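Local coordinates for integron gene cassette protein HFX_CASS2 (PDB 3FXH) that is of unknown function but, encoded by a mobile integron gene cassette, folds as a compact all-helical subunit that pairs with a second copy of itself, at residues A[31-36]-A[77-82]; A[58-63]-A[94-99]; A[40-45]-A[115-120]; A[100-105]-A[121-126]. All coordinates share one frame; numbering follows the deposited sequence.

Contact 1 of 4, residues A[31-36]-A[77-82]; sequences VHEIIR and YYLADS
A buried glutamate on helix 24-43 anchors the loop between helices 62-69 and 88-102: the carboxylate of E33 receives three consecutive backbone N-H groups, those of Y77, Y78 and L79. Its CG lies anti to the backbone N (chi1 162°) and the chain runs on extended, which carries the carboxylate straight out to the loop. OE2 takes the amide of Y77 (N to OE2 2.8 Å) and OE1 that of Y78 (N to OE1 2.8 Å), both on their syn sides. L79 N adds a weak bond to E33 OE1 at 3.3 Å. One helical turn on, R36 NH2 meets E33 OE2 on its anti side in a salt bridge of 3.0 Å, and the same guanidinium also donates to the carbonyl of K75. The Y77 and Y78 rings turn their edges toward OE2. Beside this polar knot, L79 CD1 presses on I34 CG1 at 3.2 Å, tighter than usual van der Waals contact, the two side chains meeting at about a right angle. With three amides and an arginine converging on it, the E33 carboxylate is probably kept ionised despite its burial, and it ties a loop without regular structure to the helix.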
loop_
_atom_site.group_PDB
_atom_site.type_symbol
_atom_site.label_atom_id
_atom_site.label_comp_id
_atom_site.label_asym_id
_atom_site.label_seq_id
_atom_site.Cartn_x
_atom_site.Cartn_y
_atom_site.Cartn_z
ATOM N N VAL A 31 -3.406 10.100 1.432
ATOM C CA VAL A 31 -2.996 8.793 1.958
ATOM C C VAL A 31 -2.473 7.906 0.835
ATOM O O VAL A 31 -1.506 7.172 1.015
ATOM C CB VAL A 31 -4.148 8.075 2.753
ATOM C CG1 VAL A 31 -3.765 6.631 3.068
ATOM C CG2 VAL A 31 -4.452 8.818 4.041
ATOM N N HIS A 32 -3.091 7.984 -0.339
ATOM C CA HIS A 32 -2.561 7.268 -1.503
ATOM C C HIS A 32 -1.156 7.787 -1.811
ATOM O O HIS A 32 -0.262 7.023 -2.167
ATOM C CB HIS A 32 -3.478 7.434 -2.731
ATOM C CG HIS A 32 -4.676 6.533 -2.721
ATOM N ND1 HIS A 32 -5.122 5.872 -3.845
ATOM C CD2 HIS A 32 -5.521 6.185 -1.721
ATOM C CE1 HIS A 32 -6.197 5.167 -3.540
ATOM N NE2 HIS A 32 -6.458 5.335 -2.258
ATOM N N GLU A 33 -0.966 9.089 -1.647
ATOM C CA GLU A 33 0.339 9.700 -1.838
ATOM C C GLU A 33 1.378 9.207 -0.829
ATOM O O GLU A 33 2.542 8.982 -1.173
ATOM C CB GLU A 33 0.228 11.225 -1.769
ATOM C CG GLU A 33 1.545 11.907 -1.527
ATOM C CD GLU A 33 1.498 13.376 -1.885
ATOM O OE1 GLU A 33 1.447 14.217 -0.970
ATOM O OE2 GLU A 33 1.503 13.683 -3.091
ATOM N N ILE A 34 0.976 9.070 0.427
ATOM C CA ILE A 34 1.901 8.529 1.410
ATOM C C ILE A 34 2.354 7.136 1.006
ATOM O O ILE A 34 3.540 6.831 1.037
ATOM C CB ILE A 34 1.282 8.465 2.809
ATOM C CG1 ILE A 34 1.075 9.880 3.354
ATOM C CG2 ILE A 34 2.186 7.668 3.749
ATOM C CD1 ILE A 34 0.113 9.940 4.551
ATOM N N ILE A 35 1.402 6.280 0.660
ATOM C CA ILE A 35 1.748 4.918 0.261
ATOM C C ILE A 35 2.733 4.932 -0.906
ATOM O O ILE A 35 3.761 4.257 -0.867
ATOM C CB ILE A 35 0.498 4.062 -0.063
ATOM C CG1 ILE A 35 -0.358 3.898 1.202
ATOM C CG2 ILE A 35 0.928 2.696 -0.650
ATOM C CD1 ILE A 35 -1.653 3.085 0.999
ATOM N N ARG A 36 2.438 5.728 -1.924
ATOM C CA ARG A 36 3.342 5.862 -3.078
ATOM C C ARG A 36 4.764 6.269 -2.673
ATOM O O ARG A 36 5.731 5.658 -3.099
ATOM C CB ARG A 36 2.783 6.873 -4.090
ATOM C CG ARG A 36 3.701 7.130 -5.292
ATOM C CD ARG A 36 3.276 8.365 -6.073
ATOM N NE ARG A 36 3.653 9.600 -5.384
ATOM C CZ ARG A 36 2.808 10.587 -5.107
ATOM N NH1 ARG A 36 1.535 10.481 -5.447
ATOM N NH2 ARG A 36 3.236 11.680 -4.495
ATOM N N TYR A 77 2.711 16.240 -2.968
ATOM C CA TYR A 77 1.843 17.293 -3.479
ATOM C C TYR A 77 0.773 17.692 -2.465
ATOM O O TYR A 77 0.337 18.842 -2.432
ATOM C CB TYR A 77 1.218 16.887 -4.812
ATOM C CG TYR A 77 2.246 16.688 -5.899
ATOM C CD1 TYR A 77 2.742 17.768 -6.616
ATOM C CD2 TYR A 77 2.740 15.422 -6.195
ATOM C CE1 TYR A 77 3.690 17.594 -7.601
ATOM C CE2 TYR A 77 3.690 15.241 -7.184
ATOM C CZ TYR A 77 4.159 16.331 -7.882
ATOM O OH TYR A 77 5.099 16.160 -8.869
ATOM N N TYR A 78 0.359 16.742 -1.634
ATOM C CA TYR A 78 -0.645 17.032 -0.615
ATOM C C TYR A 78 -0.063 17.392 0.747
ATOM O O TYR A 78 -0.592 18.258 1.440
ATOM C CB TYR A 78 -1.610 15.856 -0.461
ATOM C CG TYR A 78 -2.499 15.661 -1.661
ATOM C CD1 TYR A 78 -2.102 14.846 -2.712
ATOM C CD2 TYR A 78 -3.732 16.298 -1.749
ATOM C CE1 TYR A 78 -2.906 14.670 -3.820
ATOM C CE2 TYR A 78 -4.545 16.124 -2.857
ATOM C CZ TYR A 78 -4.125 15.309 -3.886
ATOM O OH TYR A 78 -4.923 15.118 -4.987
ATOM N N LEU A 79 1.026 16.727 1.134
ATOM C CA LEU A 79 1.469 16.769 2.527
ATOM C C LEU A 79 2.671 17.680 2.811
ATOM O O LEU A 79 3.099 17.800 3.960
ATOM C CB LEU A 79 1.717 15.354 3.045
ATOM C CG LEU A 79 0.424 14.528 2.972
ATOM C CD1 LEU A 79 0.709 13.049 2.924
ATOM C CD2 LEU A 79 -0.512 14.873 4.125
ATOM N N ALA A 80 3.198 18.321 1.771
ATOM C CA ALA A 80 4.254 19.318 1.946
ATOM C C ALA A 80 3.634 20.661 2.325
ATOM O O ALA A 80 2.806 21.191 1.596
ATOM C CB ALA A 80 5.079 19.456 0.669
ATOM N N ASP A 81 4.031 21.213 3.465
ATOM C CA ASP A 81 3.443 22.472 3.925
ATOM C C ASP A 81 3.753 23.644 2.994
ATOM O O ASP A 81 3.168 24.718 3.131
ATOM C CB ASP A 81 3.859 22.792 5.362
ATOM C CG ASP A 81 5.357 22.927 5.522
ATOM O OD1 ASP A 81 6.076 22.844 4.502
ATOM O OD2 ASP A 81 5.814 23.115 6.670
ATOM N N SER A 82 4.664 23.432 2.047
ATOM C CA SER A 82 4.995 24.453 1.055
ATOM C C SER A 82 4.227 24.211 -0.242
ATOM O O SER A 82 4.385 24.947 -1.218
ATOM C CB SER A 82 6.499 24.474 0.770
ATOM O OG SER A 82 6.867 23.418 -0.104
#

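Contact 2 of 4, residues A[58-63]-A[94-99]; sequences EQERFI and IENAFG
I63 and E95 meet at the close-packed heart of this contact, where the first turn of helix 62-69 lies against helix 88-102. The amide of I63 donates to E95 OE1 (N to OE1 3.0 Å) in a nearly straight bond of 164°, on the syn side of the carboxylate. The glutamate chain is bent at chi2 (-80°), folding its end back over the helix start, and OE2 takes the next amide, that of A64. On the buried side, F62 and F98 come together with ring centroids 4.9 Å apart and planes at 49°, F62 CD2 lying over one F98 face and offset toward its rim. I63 CD1 reaches F98 CE2 at 4.0 Å, and I63 CG1 reaches I94 CG2. A Schellman motif ends helix 50-58 here, with E60 at positive phi as its C-prime residue; R61 then stands at the N-cap of the following helix, so E95 from the next helix of the chain serves the N-H groups that such a start leaves without helical partners. Replacing E95 with an alanine removes the carboxylate and would probably leave the I63 and A64 amides without this acceptor and the two bridging waters less firmly held. The other side is wetter. One water spans E60 O and E95 OE2; a second accepts from F62 N and donates to E95 O and E95 OE1. On the solvent side the E60 side chain runs alongside N96, while R61 turns away and grips Q59 OE1 side-on, NE (2.6 Å) and NH2 both lying in the carbonyl plane.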
loop_
_atom_site.group_PDB
_atom_site.type_symbol
_atom_site.label_atom_id
_atom_site.label_comp_id
_atom_site.label_asym_id
_atom_site.label_seq_id
_atom_site.Cartn_x
_atom_site.Cartn_y
_atom_site.Cartn_z
ATOM N N GLU A 58 3.313 8.095 17.746
ATOM C CA GLU A 58 2.768 8.492 19.033
ATOM C C GLU A 58 2.893 10.004 19.229
ATOM O O GLU A 58 2.023 10.646 19.835
ATOM C CB GLU A 58 3.493 7.732 20.153
ATOM C CG GLU A 58 3.275 8.264 21.541
ATOM C CD GLU A 58 4.045 7.464 22.584
ATOM O OE1 GLU A 58 4.946 6.685 22.193
ATOM O OE2 GLU A 58 3.742 7.611 23.788
ATOM N N GLN A 59 3.984 10.569 18.722
ATOM C CA GLN A 59 4.206 12.000 18.817
ATOM C C GLN A 59 3.536 12.694 17.639
ATOM O O GLN A 59 3.729 13.887 17.416
ATOM C CB GLN A 59 5.698 12.302 18.816
ATOM C CG GLN A 59 6.413 11.918 20.106
ATOM C CD GLN A 59 7.913 11.844 19.923
ATOM O OE1 GLN A 59 8.469 12.470 19.022
ATOM N NE2 GLN A 59 8.575 11.068 20.765
ATOM N N GLU A 60 2.764 11.925 16.878
ATOM C CA GLU A 60 1.990 12.464 15.768
ATOM C C GLU A 60 2.856 13.284 14.808
ATOM O O GLU A 60 2.483 14.391 14.432
ATOM C CB GLU A 60 0.821 13.310 16.306
ATOM C CG GLU A 60 -0.018 12.621 17.389
ATOM C CD GLU A 60 -1.434 13.199 17.487
ATOM O OE1 GLU A 60 -1.655 14.325 16.988
ATOM O OE2 GLU A 60 -2.326 12.527 18.051
ATOM N N ARG A 61 4.004 12.734 14.409
ATOM C CA ARG A 61 4.921 13.445 13.520
ATOM C C ARG A 61 5.675 12.517 12.558
ATOM O O ARG A 61 6.772 12.831 12.081
ATOM C CB ARG A 61 5.889 14.324 14.321
ATOM C CG ARG A 61 7.025 13.579 15.007
ATOM C CD ARG A 61 7.835 14.539 15.889
ATOM N NE ARG A 61 8.723 13.814 16.793
ATOM C CZ ARG A 61 10.024 13.633 16.587
ATOM N NH1 ARG A 61 10.608 14.154 15.519
ATOM N NH2 ARG A 61 10.746 12.947 17.465
ATOM N N PHE A 62 5.069 11.378 12.260
ATOM C CA PHE A 62 5.679 10.420 11.353
ATOM C C PHE A 62 5.814 11.029 9.959
ATOM O O PHE A 62 6.865 10.947 9.325
ATOM C CB PHE A 62 4.847 9.144 11.310
ATOM C CG PHE A 62 5.237 8.199 10.225
ATOM C CD1 PHE A 62 6.489 7.586 10.223
ATOM C CD2 PHE A 62 4.346 7.898 9.206
ATOM C CE1 PHE A 62 6.851 6.694 9.210
ATOM C CE2 PHE A 62 4.700 7.002 8.179
ATOM C CZ PHE A 62 5.955 6.403 8.183
ATOM N N ILE A 63 4.759 11.672 9.490
ATOM C CA ILE A 63 4.796 12.215 8.125
ATOM C C ILE A 63 5.783 13.378 8.016
ATOM O O ILE A 63 6.596 13.432 7.096
ATOM C CB ILE A 63 3.398 12.592 7.614
ATOM C CG1 ILE A 63 2.507 11.347 7.574
ATOM C CG2 ILE A 63 3.489 13.170 6.206
ATOM C CD1 ILE A 63 3.024 10.289 6.634
ATOM N N ILE A 94 -4.298 12.950 9.441
ATOM C CA ILE A 94 -3.405 11.845 9.118
ATOM C C ILE A 94 -2.364 11.586 10.216
ATOM O O ILE A 94 -2.191 10.446 10.642
ATOM C CB ILE A 94 -2.743 12.047 7.738
ATOM C CG1 ILE A 94 -3.807 11.971 6.640
ATOM C CG2 ILE A 94 -1.645 10.997 7.481
ATOM C CD1 ILE A 94 -3.291 12.340 5.285
ATOM N N GLU A 95 -1.670 12.629 10.677
ATOM C CA GLU A 95 -0.683 12.445 11.749
ATOM C C GLU A 95 -1.301 11.828 13.004
ATOM O O GLU A 95 -0.707 10.961 13.643
ATOM C CB GLU A 95 -0.005 13.774 12.108
ATOM C CG GLU A 95 0.801 14.385 10.972
ATOM C CD GLU A 95 2.172 13.757 10.797
ATOM O OE1 GLU A 95 2.315 12.524 10.967
ATOM O OE2 GLU A 95 3.115 14.503 10.468
ATOM N N ASN A 96 -2.483 12.309 13.379
ATOM C CA ASN A 96 -3.174 11.781 14.547
ATOM C C ASN A 96 -3.618 10.344 14.305
ATOM O O ASN A 96 -3.589 9.507 15.211
ATOM C CB ASN A 96 -4.381 12.654 14.900
ATOM C CG ASN A 96 -5.266 12.020 15.961
ATOM O OD1 ASN A 96 -5.014 12.154 17.159
ATOM N ND2 ASN A 96 -6.308 11.326 15.524
ATOM N N ALA A 97 -4.033 10.064 13.077
ATOM C CA ALA A 97 -4.493 8.724 12.725
ATOM C C ALA A 97 -3.354 7.710 12.864
ATOM O O ALA A 97 -3.555 6.615 13.375
ATOM C CB ALA A 97 -5.083 8.707 11.334
ATOM N N PHE A 98 -2.149 8.078 12.433
ATOM C CA PHE A 98 -0.998 7.197 12.649
ATOM C C PHE A 98 -0.785 6.934 14.136
ATOM O O PHE A 98 -0.539 5.802 14.550
ATOM C CB PHE A 98 0.277 7.791 12.046
ATOM C CG PHE A 98 0.495 7.418 10.610
ATOM C CD1 PHE A 98 1.104 6.217 10.275
ATOM C CD2 PHE A 98 0.084 8.263 9.596
ATOM C CE1 PHE A 98 1.303 5.870 8.954
ATOM C CE2 PHE A 98 0.280 7.920 8.279
ATOM C CZ PHE A 98 0.883 6.716 7.954
ATOM N N GLY A 99 -0.872 7.994 14.934
ATOM C CA GLY A 99 -0.713 7.881 16.373
ATOM C C GLY A 99 -1.700 6.889 16.955
ATOM O O GLY A 99 -1.322 6.007 17.732
HETATM O O HOH W 1 3.348 16.560 12.230
HETATM O O HOH W 2 2.135 10.743 12.832
#

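Contact 3 of 4, residues A[40-45]-A[115-120]; sequences RLVDSG and NALLLA
V42 meets helix 116-131 through CG2, which chi1 of 171° sets beside its own backbone N and anti to the carbonyl carbon, while N115 holds CG anti to its N (chi1 -169°) and so brings the amide up to that methyl. CG2 of V42 touches three residues: L117 at CB (4.1 Å), L118 at CD2 (4.1 Å) and N115 at ND2 (4.1 Å). The V42 and L118 side chains cross at about a right angle. Next to them L41 lays its CB against L117 CD1, also at 4.1 Å. N115 is the N-cap of helix 116-131: its OD1 accepts from L117 N at 3.0 Å, the donor standing above the carbonyl plane, and also from M48 N, while ND2 donates to H46 O. Helix 24-43 ends alongside in a Schellman motif with G45 as C-prime residue. Across the dimer interface V42 packs on V42 of the second subunit, and D43 of that subunit accepts from N115 N. Between the two segments the contact is therefore van der Waals packing without hydrogen bonds, whereas the side-chain polar atoms of N115 are spent on capping and on the chain following G45.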
loop_
_atom_site.group_PDB
_atom_site.type_symbol
_atom_site.label_atom_id
_atom_site.label_comp_id
_atom_site.label_asym_id
_atom_site.label_seq_id
_atom_site.Cartn_x
_atom_site.Cartn_y
_atom_site.Cartn_z
ATOM N N ARG A 40 8.431 4.310 -2.756
ATOM C CA ARG A 40 9.700 4.829 -3.318
ATOM C C ARG A 40 10.857 4.725 -2.324
ATOM O O ARG A 40 11.961 4.344 -2.702
ATOM C CB ARG A 40 9.581 6.286 -3.763
ATOM C CG ARG A 40 8.586 6.550 -4.869
ATOM C CD ARG A 40 8.620 8.029 -5.221
ATOM N NE ARG A 40 9.902 8.389 -5.840
ATOM C CZ ARG A 40 10.476 9.583 -5.746
ATOM N NH1 ARG A 40 9.885 10.546 -5.054
ATOM N NH2 ARG A 40 11.649 9.817 -6.341
ATOM N N LEU A 41 10.625 5.091 -1.063
ATOM C CA LEU A 41 11.691 4.981 -0.063
ATOM C C LEU A 41 12.155 3.541 0.024
ATOM O O LEU A 41 13.347 3.265 0.057
ATOM C CB LEU A 41 11.218 5.447 1.319
ATOM C CG LEU A 41 10.862 6.923 1.400
ATOM C CD1 LEU A 41 10.210 7.263 2.736
ATOM C CD2 LEU A 41 12.144 7.734 1.195
ATOM N N VAL A 42 11.201 2.614 0.057
ATOM C CA VAL A 42 11.541 1.196 0.154
ATOM C C VAL A 42 12.309 0.734 -1.083
ATOM O O VAL A 42 13.277 -0.030 -0.971
ATOM C CB VAL A 42 10.274 0.343 0.392
ATOM C CG1 VAL A 42 10.576 -1.139 0.280
ATOM C CG2 VAL A 42 9.660 0.699 1.775
ATOM N N ASP A 43 11.906 1.225 -2.254
ATOM C CA ASP A 43 12.595 0.880 -3.507
ATOM C C ASP A 43 14.067 1.271 -3.464
ATOM O O ASP A 43 14.916 0.648 -4.102
ATOM C CB ASP A 43 11.917 1.555 -4.707
ATOM C CG ASP A 43 12.268 0.895 -6.023
ATOM O OD1 ASP A 43 12.289 -0.348 -6.083
ATOM O OD2 ASP A 43 12.511 1.615 -7.012
ATOM N N SER A 44 14.370 2.312 -2.707
ATOM C CA SER A 44 15.736 2.797 -2.606
ATOM C C SER A 44 16.476 2.152 -1.430
ATOM O O SER A 44 17.592 2.548 -1.095
ATOM C CB SER A 44 15.730 4.315 -2.444
ATOM O OG SER A 44 15.269 4.944 -3.624
ATOM N N GLY A 45 15.838 1.173 -0.795
ATOM C CA GLY A 45 16.458 0.426 0.282
ATOM C C GLY A 45 16.386 1.078 1.652
ATOM O O GLY A 45 17.080 0.644 2.569
ATOM N N ASN A 115 11.072 -3.891 8.580
ATOM C CA ASN A 115 10.961 -2.548 8.059
ATOM C C ASN A 115 9.608 -1.923 8.419
ATOM O O ASN A 115 8.582 -2.249 7.812
ATOM C CB ASN A 115 11.164 -2.564 6.542
ATOM C CG ASN A 115 11.315 -1.175 5.970
ATOM O OD1 ASN A 115 11.003 -0.191 6.638
ATOM N ND2 ASN A 115 11.802 -1.083 4.735
ATOM N N ALA A 116 9.619 -1.032 9.414
ATOM C CA ALA A 116 8.394 -0.382 9.881
ATOM C C ALA A 116 7.760 0.557 8.848
ATOM O O ALA A 116 6.594 0.932 8.993
ATOM C CB ALA A 116 8.633 0.355 11.200
ATOM N N LEU A 117 8.498 0.949 7.810
ATOM C CA LEU A 117 7.856 1.683 6.711
ATOM C C LEU A 117 6.696 0.860 6.119
ATOM O O LEU A 117 5.665 1.385 5.649
ATOM C CB LEU A 117 8.884 2.021 5.631
ATOM C CG LEU A 117 9.973 3.015 6.034
ATOM C CD1 LEU A 117 10.871 3.320 4.820
ATOM C CD2 LEU A 117 9.348 4.300 6.591
ATOM N N LEU A 118 6.854 -0.451 6.159
ATOM C CA LEU A 118 5.825 -1.327 5.606
ATOM C C LEU A 118 4.661 -1.454 6.578
ATOM O O LEU A 118 3.529 -1.713 6.172
ATOM C CB LEU A 118 6.410 -2.712 5.254
ATOM C CG LEU A 118 7.606 -2.639 4.297
ATOM C CD1 LEU A 118 8.394 -3.952 4.254
ATOM C CD2 LEU A 118 7.103 -2.239 2.891
ATOM N N LEU A 119 4.931 -1.304 7.873
ATOM C CA LEU A 119 3.832 -1.244 8.833
ATOM C C LEU A 119 3.024 0.023 8.568
ATOM O O LEU A 119 1.793 0.032 8.655
ATOM C CB LEU A 119 4.370 -1.241 10.265
ATOM C CG LEU A 119 3.426 -0.970 11.444
ATOM C CD1 LEU A 119 2.240 -1.917 11.470
ATOM C CD2 LEU A 119 4.191 -1.052 12.759
ATOM N N ALA A 120 3.727 1.094 8.230
ATOM C CA ALA A 120 3.052 2.355 7.905
ATOM C C ALA A 120 2.102 2.193 6.722
ATOM O O ALA A 120 1.018 2.797 6.700
ATOM C CB ALA A 120 4.071 3.446 7.630
#

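Contact 4 of 4, residues A[100-105]-A[121-126]; sequences RHANTV and INICLA
H101 and I123 lie alongside each other, pointing opposite ways, where the end of helix 88-102 packs against the middle of helix 116-131 in this all-helical fold, with I123 buried and H101 partly open to solvent. The I123 branches divide the work. CG2, anti to the backbone N, lies against H101 CB at 3.6 Å. CD1, at the end of the extended CG1 arm (chi2 173°), passes on to A102 CB (4.1 Å) and to V105 CG2 (3.9 Å), so that one isoleucine touches both H101-A102 and V105 further along. V105 and I123 likewise run antiparallel as side chains. Cutting I123 back to an alanine is likely to open a gap between H101, A102 and V105 and cost V105 CG2 its contact with the CD1 methyl. F53 of helix 50-58 packs on both A102 and I123. The chain from H101 to V105 is gathered at H101 O, which accepts from T104 N, from V105 N and, at 3.3 Å, from T104 OG1. One turn along from I123, A126 meets the imidazole in a CH-pi contact: its CB stands over one face of the H101 ring, 4.0 Å from the centroid and 29° off the ring normal.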
loop_
_atom_site.group_PDB
_atom_site.type_symbol
_atom_site.label_atom_id
_atom_site.label_comp_id
_atom_site.label_asym_id
_atom_site.label_seq_id
_atom_site.Cartn_x
_atom_site.Cartn_y
_atom_site.Cartn_z
ATOM N N ARG A 100 -2.964 7.023 16.561
ATOM C CA ARG A 100 -4.034 6.161 17.067
ATOM C C ARG A 100 -3.830 4.698 16.690
ATOM O O ARG A 100 -3.930 3.805 17.532
ATOM C CB ARG A 100 -5.398 6.626 16.547
ATOM C CG ARG A 100 -5.876 7.941 17.139
ATOM C CD ARG A 100 -7.311 8.251 16.725
ATOM N NE ARG A 100 -7.431 8.782 15.364
ATOM C CZ ARG A 100 -7.938 8.108 14.336
ATOM N NH1 ARG A 100 -8.354 6.860 14.501
ATOM N NH2 ARG A 100 -8.027 8.681 13.142
ATOM N N HIS A 101 -3.566 4.454 15.411
ATOM C CA HIS A 101 -3.420 3.086 14.933
ATOM C C HIS A 101 -2.133 2.433 15.437
ATOM O O HIS A 101 -2.143 1.265 15.838
ATOM C CB HIS A 101 -3.543 3.022 13.405
ATOM C CG HIS A 101 -4.921 3.326 12.899
ATOM N ND1 HIS A 101 -5.917 2.373 12.829
ATOM C CD2 HIS A 101 -5.472 4.477 12.442
ATOM C CE1 HIS A 101 -7.018 2.925 12.350
ATOM N NE2 HIS A 101 -6.775 4.201 12.106
ATOM N N ALA A 102 -1.033 3.182 15.456
ATOM C CA ALA A 102 0.232 2.610 15.917
ATOM C C ALA A 102 0.195 2.335 17.423
ATOM O O ALA A 102 1.051 1.627 17.952
ATOM C CB ALA A 102 1.402 3.508 15.565
ATOM N N ASN A 103 -0.792 2.913 18.108
ATOM C CA ASN A 103 -1.024 2.622 19.526
ATOM C C ASN A 103 -1.665 1.251 19.764
ATOM O O ASN A 103 -1.666 0.760 20.882
ATOM C CB ASN A 103 -1.904 3.713 20.159
ATOM C CG ASN A 103 -2.253 3.425 21.618
ATOM O OD1 ASN A 103 -1.418 3.570 22.509
ATOM N ND2 ASN A 103 -3.503 3.037 21.865
ATOM N N THR A 104 -2.213 0.634 18.721
ATOM C CA THR A 104 -2.959 -0.613 18.912
ATOM C C THR A 104 -2.479 -1.783 18.054
ATOM O O THR A 104 -2.821 -2.930 18.335
ATOM C CB THR A 104 -4.472 -0.428 18.673
ATOM O OG1 THR A 104 -4.704 -0.124 17.293
ATOM C CG2 THR A 104 -5.024 0.689 19.547
ATOM N N VAL A 105 -1.709 -1.508 17.005
ATOM C CA VAL A 105 -1.155 -2.596 16.207
ATOM C C VAL A 105 0.357 -2.683 16.329
ATOM O O VAL A 105 1.003 -1.739 16.769
ATOM C CB VAL A 105 -1.563 -2.497 14.718
ATOM C CG1 VAL A 105 -3.092 -2.481 14.606
ATOM C CG2 VAL A 105 -0.936 -1.248 14.058
ATOM N N ILE A 121 2.488 1.406 5.730
ATOM C CA ILE A 121 1.600 1.171 4.587
ATOM C C ILE A 121 0.319 0.451 5.021
ATOM O O ILE A 121 -0.791 0.808 4.599
ATOM C CB ILE A 121 2.321 0.400 3.498
ATOM C CG1 ILE A 121 3.379 1.313 2.830
ATOM C CG2 ILE A 121 1.347 -0.180 2.484
ATOM C CD1 ILE A 121 4.262 0.594 1.844
ATOM N N ASN A 122 0.463 -0.554 5.879
ATOM C CA ASN A 122 -0.717 -1.236 6.416
ATOM C C ASN A 122 -1.628 -0.283 7.201
ATOM O O ASN A 122 -2.848 -0.335 7.063
ATOM C CB ASN A 122 -0.302 -2.439 7.269
ATOM C CG ASN A 122 0.082 -3.638 6.420
ATOM O OD1 ASN A 122 -0.778 -4.316 5.883
ATOM N ND2 ASN A 122 1.386 -3.895 6.288
ATOM N N ILE A 123 -1.029 0.587 8.012
ATOM C CA ILE A 123 -1.795 1.566 8.770
ATOM C C ILE A 123 -2.497 2.536 7.807
ATOM O O ILE A 123 -3.667 2.890 8.020
ATOM C CB ILE A 123 -0.928 2.276 9.826
ATOM C CG1 ILE A 123 -0.634 1.301 10.979
ATOM C CG2 ILE A 123 -1.658 3.512 10.393
ATOM C CD1 ILE A 123 0.358 1.804 12.013
ATOM N N CYS A 124 -1.819 2.908 6.719
ATOM C CA CYS A 124 -2.484 3.729 5.701
ATOM C C CYS A 124 -3.808 3.116 5.246
ATOM O O CYS A 124 -4.778 3.829 5.041
ATOM C CB CYS A 124 -1.588 3.973 4.493
ATOM S SG CYS A 124 -0.299 5.209 4.815
ATOM N N LEU A 125 -3.849 1.795 5.058
ATOM C CA LEU A 125 -5.091 1.150 4.626
ATOM C C LEU A 125 -6.152 1.229 5.706
ATOM O O LEU A 125 -7.334 1.382 5.420
ATOM C CB LEU A 125 -4.856 -0.316 4.214
ATOM C CG LEU A 125 -3.700 -0.572 3.241
ATOM C CD1 LEU A 125 -3.416 -2.068 3.121
ATOM C CD2 LEU A 125 -3.992 0.010 1.883
ATOM N N ALA A 126 -5.737 1.116 6.959
ATOM C CA ALA A 126 -6.682 1.261 8.053
ATOM C C ALA A 126 -7.247 2.683 8.047
ATOM O O ALA A 126 -8.406 2.891 8.338
ATOM C CB ALA A 126 -6.015 0.951 9.381
#

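In the fold
Along the chain contacts 1 and 2 interlock, their segments alternating, as do contacts 1 and 3 and contacts 3 and 4, while contact 4 opens after contacts 1 and 2 have closed. Helix 24-43 serves contacts 1 and 3, helix 88-102 contacts 2 and 4, and helix 116-131 contacts 3 and 4. The centres of contacts 2 and 4 are about 10 Å apart, those of contacts 1 and 4 about 17 Å, on opposite sides of the chain's centre. I34, I94, F98, A120 and C124 join neighbouring contacts into one apolar core. Contacts 1, 3 and 4 also reach the second subunit, so helices 24-43 and 116-131 build both the core and the dimer interface.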